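Local coordinates for mating-type switching protein swi5 (Schizosaccharomyces pombe, PDB 3VIQ), which forms with Sfr1 the recombination activator that stimulates Rad51-mediated strand exchange, is required for normal mating-type switching and takes part in recombinational DNA repair, at the interface of chains B and A. Residues are numbered along the deposited sequence; one frame, centred on the assembly and turned at random. Chains: chain A, Mating-type switching protein swi5; chain B, Swi5-dependent recombination DNA repair protein 1.

Contact 1: the interface of chains B and A. Residues chain B 44, 47; chain A 81, 85.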
loop_
_atom_site.group_PDB
_atom_site.type_symbol
_atom_site.label_atom_id
_atom_site.label_comp_id
_atom_site.label_asym_id
_atom_site.label_seq_id
_atom_site.Cartn_x
_atom_site.Cartn_y
_atom_site.Cartn_z
ATOM N N LEU B 44 2.750 15.194 2.053
ATOM C CA LEU B 44 2.086 14.738 3.264
ATOM C C LEU B 44 2.750 13.474 3.838
ATOM O O LEU B 44 2.840 13.327 5.080
ATOM C CB LEU B 44 0.609 14.481 3.001
ATOM C CG LEU B 44 -0.274 15.735 2.902
ATOM C CD1 LEU B 44 -1.586 15.456 2.164
ATOM C CD2 LEU B 44 -0.542 16.303 4.298
ATOM N N LYS B 47 5.798 14.431 5.871
ATOM C CA LYS B 47 5.407 15.099 7.110
ATOM C C LYS B 47 4.982 14.077 8.128
ATOM O O LYS B 47 5.516 14.065 9.248
ATOM C CB LYS B 47 4.266 16.075 6.888
ATOM C CG LYS B 47 4.694 17.395 6.296
ATOM C CD LYS B 47 3.474 18.244 6.011
ATOM C CE LYS B 47 3.847 19.611 5.503
ATOM N NZ LYS B 47 4.723 20.323 6.441
ATOM N N VAL A 81 2.797 18.454 12.550
ATOM C CA VAL A 81 1.565 18.199 11.830
ATOM C C VAL A 81 0.406 19.064 12.323
ATOM O O VAL A 81 0.505 19.755 13.329
ATOM C CB VAL A 81 1.153 16.722 11.907
ATOM C CG1 VAL A 81 2.126 15.877 11.116
ATOM C CG2 VAL A 81 1.104 16.235 13.340
ATOM N N GLU A 85 -4.207 17.901 7.697
ATOM C CA GLU A 85 -3.243 17.174 6.893
ATOM C C GLU A 85 -3.593 15.697 6.780
ATOM O O GLU A 85 -2.946 14.928 6.060
ATOM C CB GLU A 85 -1.843 17.359 7.483
ATOM C CG GLU A 85 -1.348 18.794 7.320
ATOM C CD GLU A 85 0.008 19.041 7.923
ATOM O OE1 GLU A 85 0.414 18.269 8.818
ATOM O OE2 GLU A 85 0.666 20.014 7.492
ATOM O OXT GLU A 85 -4.541 15.239 7.388
HETATM O O HOH W 1 2.892 20.361 8.705
#
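A:Glu85, the last residue of Swi5, lies against B:Leu44 and B:Lys47, which stand one turn apart on Sfr1 helix 38-68. Two parts of the glutamate are used. At its backbone end, the terminal carboxylate oxygen O comes within 3.3 Å of the CD2 methyl of B:Leu44, and the same methyl packs on CB of A:Glu85 at 3.6 Å, with the two side chains crossing obliquely. Further out, the glutamate side chain crosses that of B:Lys47 at about a right angle, with OE2 of A:Glu85 3.6 Å from the CD methylene of B:Lys47. The terminal amine nitrogen NZ of the lysine stays 4.2 Å from OE2 of A:Glu85, too far for a direct salt bridge, and a water closes the gap: it is 2.9 Å from NZ and 2.6 Å from OE2. The opposite charges probably attract one another across this distance, and the water links them. In B:Lys47 the chain runs straight through chi2 and chi3, then bends at chi4 (-57°), which turns NZ toward the water while CD stays against the carboxylate. A:Glu85 is extended beyond CG, with chi2 at 178°, and so spans from the leucine to the lysine. A:Val81 lies at the margin. The patch thus lays the C-terminal segment of Swi5, which follows its short helix 76-79, against the early turns of the second long Sfr1 helix.

Contact 2: the interface of chains B and A. Residues chain B 25-26, 29; chain A 31, 36-37, 39-40.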
loop_
_atom_site.group_PDB
_atom_site.type_symbol
_atom_site.label_atom_id
_atom_site.label_comp_id
_atom_site.label_asym_id
_atom_site.label_seq_id
_atom_site.Cartn_x
_atom_site.Cartn_y
_atom_site.Cartn_z
ATOM N N THR B 25 -9.570 1.991 -16.931
ATOM C CA THR B 25 -8.308 2.556 -16.527
ATOM C C THR B 25 -8.107 3.979 -17.077
ATOM O O THR B 25 -7.624 4.869 -16.357
ATOM C CB THR B 25 -7.171 1.621 -16.947
ATOM O OG1 THR B 25 -7.369 0.352 -16.304
ATOM C CG2 THR B 25 -5.796 2.205 -16.588
ATOM N N ALA B 26 -8.495 4.203 -18.329
ATOM C CA ALA B 26 -8.333 5.517 -18.955
ATOM C C ALA B 26 -9.314 6.540 -18.359
ATOM O O ALA B 26 -8.993 7.741 -18.234
ATOM C CB ALA B 26 -8.485 5.418 -20.460
ATOM N N ALA B 29 -7.823 7.421 -14.912
ATOM C CA ALA B 29 -6.693 8.310 -15.092
ATOM C C ALA B 29 -7.168 9.742 -15.269
ATOM O O ALA B 29 -6.572 10.652 -14.683
ATOM C CB ALA B 29 -5.801 7.865 -16.275
ATOM N N LEU A 31 -6.291 12.736 -21.779
ATOM C CA LEU A 31 -5.269 12.622 -20.754
ATOM C C LEU A 31 -4.009 13.385 -21.130
ATOM O O LEU A 31 -3.581 13.358 -22.281
ATOM C CB LEU A 31 -4.913 11.153 -20.539
ATOM C CG LEU A 31 -6.012 10.183 -20.106
ATOM C CD1 LEU A 31 -5.422 8.788 -19.885
ATOM C CD2 LEU A 31 -6.725 10.672 -18.852
ATOM N N ALA A 36 -2.158 5.567 -19.050
ATOM C CA ALA A 36 -3.147 5.674 -17.987
ATOM C C ALA A 36 -2.857 4.727 -16.845
ATOM O O ALA A 36 -3.185 5.016 -15.697
ATOM C CB ALA A 36 -4.562 5.408 -18.529
ATOM N N LYS A 37 -2.283 3.574 -17.159
ATOM C CA LYS A 37 -1.993 2.555 -16.140
ATOM C C LYS A 37 -0.928 3.035 -15.150
ATOM O O LYS A 37 -1.028 2.812 -13.964
ATOM C CB LYS A 37 -1.533 1.276 -16.835
ATOM C CG LYS A 37 -1.453 0.038 -15.981
ATOM C CD LYS A 37 -1.144 -1.193 -16.878
ATOM C CE LYS A 37 -1.916 -2.437 -16.450
ATOM N NZ LYS A 37 -3.390 -2.209 -16.476
ATOM N N THR A 39 -0.318 6.265 -14.476
ATOM C CA THR A 39 -0.955 7.363 -13.734
ATOM C C THR A 39 -1.760 6.834 -12.568
ATOM O O THR A 39 -1.601 7.284 -11.443
ATOM C CB THR A 39 -1.906 8.141 -14.640
ATOM O OG1 THR A 39 -1.131 8.744 -15.667
ATOM C CG2 THR A 39 -2.676 9.209 -13.868
ATOM N N VAL A 40 -2.606 5.855 -12.853
ATOM C CA VAL A 40 -3.502 5.293 -11.848
ATOM C C VAL A 40 -2.715 4.518 -10.798
ATOM O O VAL A 40 -2.962 4.672 -9.607
ATOM C CB VAL A 40 -4.540 4.365 -12.469
ATOM C CG1 VAL A 40 -5.380 3.724 -11.383
ATOM C CG2 VAL A 40 -5.401 5.171 -13.509
#
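B:Ala29 of the long N-terminal Sfr1 helix 3-35 packs on A:Ala36, the first residue of Swi5 helix 36-67, in a small-residue helix-to-helix contact of this Swi5/Sae3–Sfr1/Mei5 family heterodimer. The two CB methyls meet at 3.6 Å, and the absence of longer side chains at these two positions probably lets the backbones approach closely. CB of B:Ala29 also touches the CD1 methyl of A:Leu31, in the loop that joins the two long Swi5 helices. Along A:Leu31, CB leads to CG, which is anti to the carbonyl carbon (chi1 -59°), and from there the two branches part. CD1 reaches CB of B:Ala29 at 3.7 Å, while CD2 lies over the Sfr1 backbone, 3.7 Å from the carbonyl carbon C of B:Ala29 and 3.8 Å from the carbonyl oxygen O of B:Ala26. On the Swi5 helix, A:Val40 directs its CG2 methyl at the Sfr1 backbone, 3.6 Å from the amide nitrogen N of B:Ala29 and equally near the carbonyl oxygen O of B:Thr25. CG1 of this valine is anti to the backbone N (chi1 176°), which leaves CG2 as the branch on the Sfr1 side. One turn before B:Ala29, B:Thr25 presents its CG2 methyl rather than its hydroxyl: CG2 sits 3.8 Å from CA of A:Lys37 and 3.9 Å from CB of A:Ala36. A:Lys37 meets this methyl through its N as well as its CA, and A:Thr39 adds a peripheral methyl beside B:Ala29.

Contact 3: the interface of chains B and A. Residues chain B 105, 107, 110; chain A 49, 52-53, 56.
B:Leu110 and the nearby B:Gly105 and B:Pro107 belong to an irregular Sfr1 segment, with B:Gly105 at positive phi (57°), and this segment rests on regular helical turns of Swi5 carrying A:Thr49, A:Glu52, A:Ile53 and A:Ile56. B:Leu110 carries the contact, its CG standing anti to the backbone N (chi1 -172°) so that the forked end is directed at the Swi5 helix. The CD2 methyl meets CD1 of A:Ile56 tip to tip at 3.4 Å, somewhat tighter than ordinary van der Waals packing. A:Ile56 is stretched out for this, with chi2 at 171°. The same CD2 lies 3.9 Å from CB of A:Glu52, whose side chain the leucine crosses at a slant. B:Leu110 and A:Thr49 run antiparallel alongside each other, and CD1 of the leucine touches the CG2 methyl of the threonine at 3.7 Å, while CB of A:Ile53 lies a little farther from CD1 at 4.2 Å. A:Glu52 is extended beyond CG, which brings its OE1 to 4.0 Å from CD2 of B:Leu110 and 4.2 Å from the ring carbon CG of B:Pro107. With alanine at B:Leu110, both methyl branches would be gone, which would probably leave a gap over the helix and deprive A:Ile56 and A:Thr49 of their packing partner. The site places the Sfr1 segment that follows helix 97-103 over the middle of the long Swi5 helix 36-67, with the leucine probably helping to hold it there.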
loop_
_atom_site.group_PDB
_atom_site.type_symbol
_atom_site.label_atom_id
_atom_site.label_comp_id
_atom_site.label_asym_id
_atom_site.label_seq_id
_atom_site.Cartn_x
_atom_site.Cartn_y
_atom_site.Cartn_z
ATOM N N GLY B 105 2.855 -2.801 14.292
ATOM C CA GLY B 105 2.357 -3.144 12.941
ATOM C C GLY B 105 2.866 -2.291 11.774
ATOM O O GLY B 105 2.099 -2.034 10.858
ATOM N N PRO B 107 4.813 -1.905 8.456
ATOM C CA PRO B 107 5.474 -2.687 7.405
ATOM C C PRO B 107 6.894 -2.215 7.210
ATOM O O PRO B 107 7.139 -0.997 7.230
ATOM C CB PRO B 107 4.652 -2.371 6.147
ATOM C CG PRO B 107 3.299 -1.964 6.678
ATOM C CD PRO B 107 3.622 -1.198 7.950
ATOM N N LEU B 110 7.497 0.624 4.758
ATOM C CA LEU B 110 6.953 1.961 5.040
ATOM C C LEU B 110 7.967 2.824 5.816
ATOM O O LEU B 110 8.255 3.979 5.461
ATOM C CB LEU B 110 5.655 1.814 5.845
ATOM C CG LEU B 110 4.805 3.056 6.098
ATOM C CD1 LEU B 110 4.381 3.679 4.788
ATOM C CD2 LEU B 110 3.601 2.681 6.909
ATOM N N THR A 49 0.338 4.474 0.757
ATOM C CA THR A 49 1.373 4.923 1.666
ATOM C C THR A 49 0.909 6.053 2.589
ATOM O O THR A 49 1.164 6.007 3.772
ATOM C CB THR A 49 2.594 5.356 0.853
ATOM O OG1 THR A 49 2.968 4.269 0.001
ATOM C CG2 THR A 49 3.760 5.778 1.763
ATOM N N GLU A 52 -1.618 4.852 5.262
ATOM C CA GLU A 52 -0.914 3.994 6.253
ATOM C C GLU A 52 -0.055 4.796 7.251
ATOM O O GLU A 52 -0.127 4.549 8.477
ATOM C CB GLU A 52 -0.047 2.922 5.572
ATOM C CG GLU A 52 -0.853 1.904 4.764
ATOM C CD GLU A 52 -0.028 0.734 4.242
ATOM O OE1 GLU A 52 1.207 0.761 4.322
ATOM O OE2 GLU A 52 -0.632 -0.244 3.753
ATOM N N ILE A 53 0.780 5.715 6.742
ATOM C CA ILE A 53 1.743 6.418 7.612
ATOM C C ILE A 53 1.028 7.463 8.472
ATOM O O ILE A 53 1.419 7.687 9.617
ATOM C CB ILE A 53 2.971 7.022 6.844
ATOM C CG1 ILE A 53 4.027 7.565 7.827
ATOM C CG2 ILE A 53 2.552 8.141 5.894
ATOM C CD1 ILE A 53 4.838 6.464 8.598
ATOM N N ILE A 56 -0.558 5.277 11.376
ATOM C CA ILE A 56 0.564 4.939 12.264
ATOM C C ILE A 56 1.067 6.142 13.085
ATOM O O ILE A 56 1.210 6.043 14.302
ATOM C CB ILE A 56 1.738 4.268 11.479
ATOM C CG1 ILE A 56 1.293 2.892 10.967
ATOM C CG2 ILE A 56 3.022 4.123 12.354
ATOM C CD1 ILE A 56 2.260 2.216 9.992
#

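Contacts 1 and 3 are neighbours, with their C-alpha centres about 14 Å apart, whereas contact 2 lies about 26 Å from contact 1 and 25 Å from contact 3. Swi5 helix 36-67 connects contacts 2 and 3, supplying its first turns to one and its middle to the other. Contact 1 instead pairs the Swi5 C-terminus with Sfr1 helix 38-68, which follows the Sfr1 helix used in contact 2. Sfr1 thus uses three segments apart in sequence, and Swi5 one long helix, the loop before it and its C-terminus, which probably helps fix the elongated heterodimer at several points along its length.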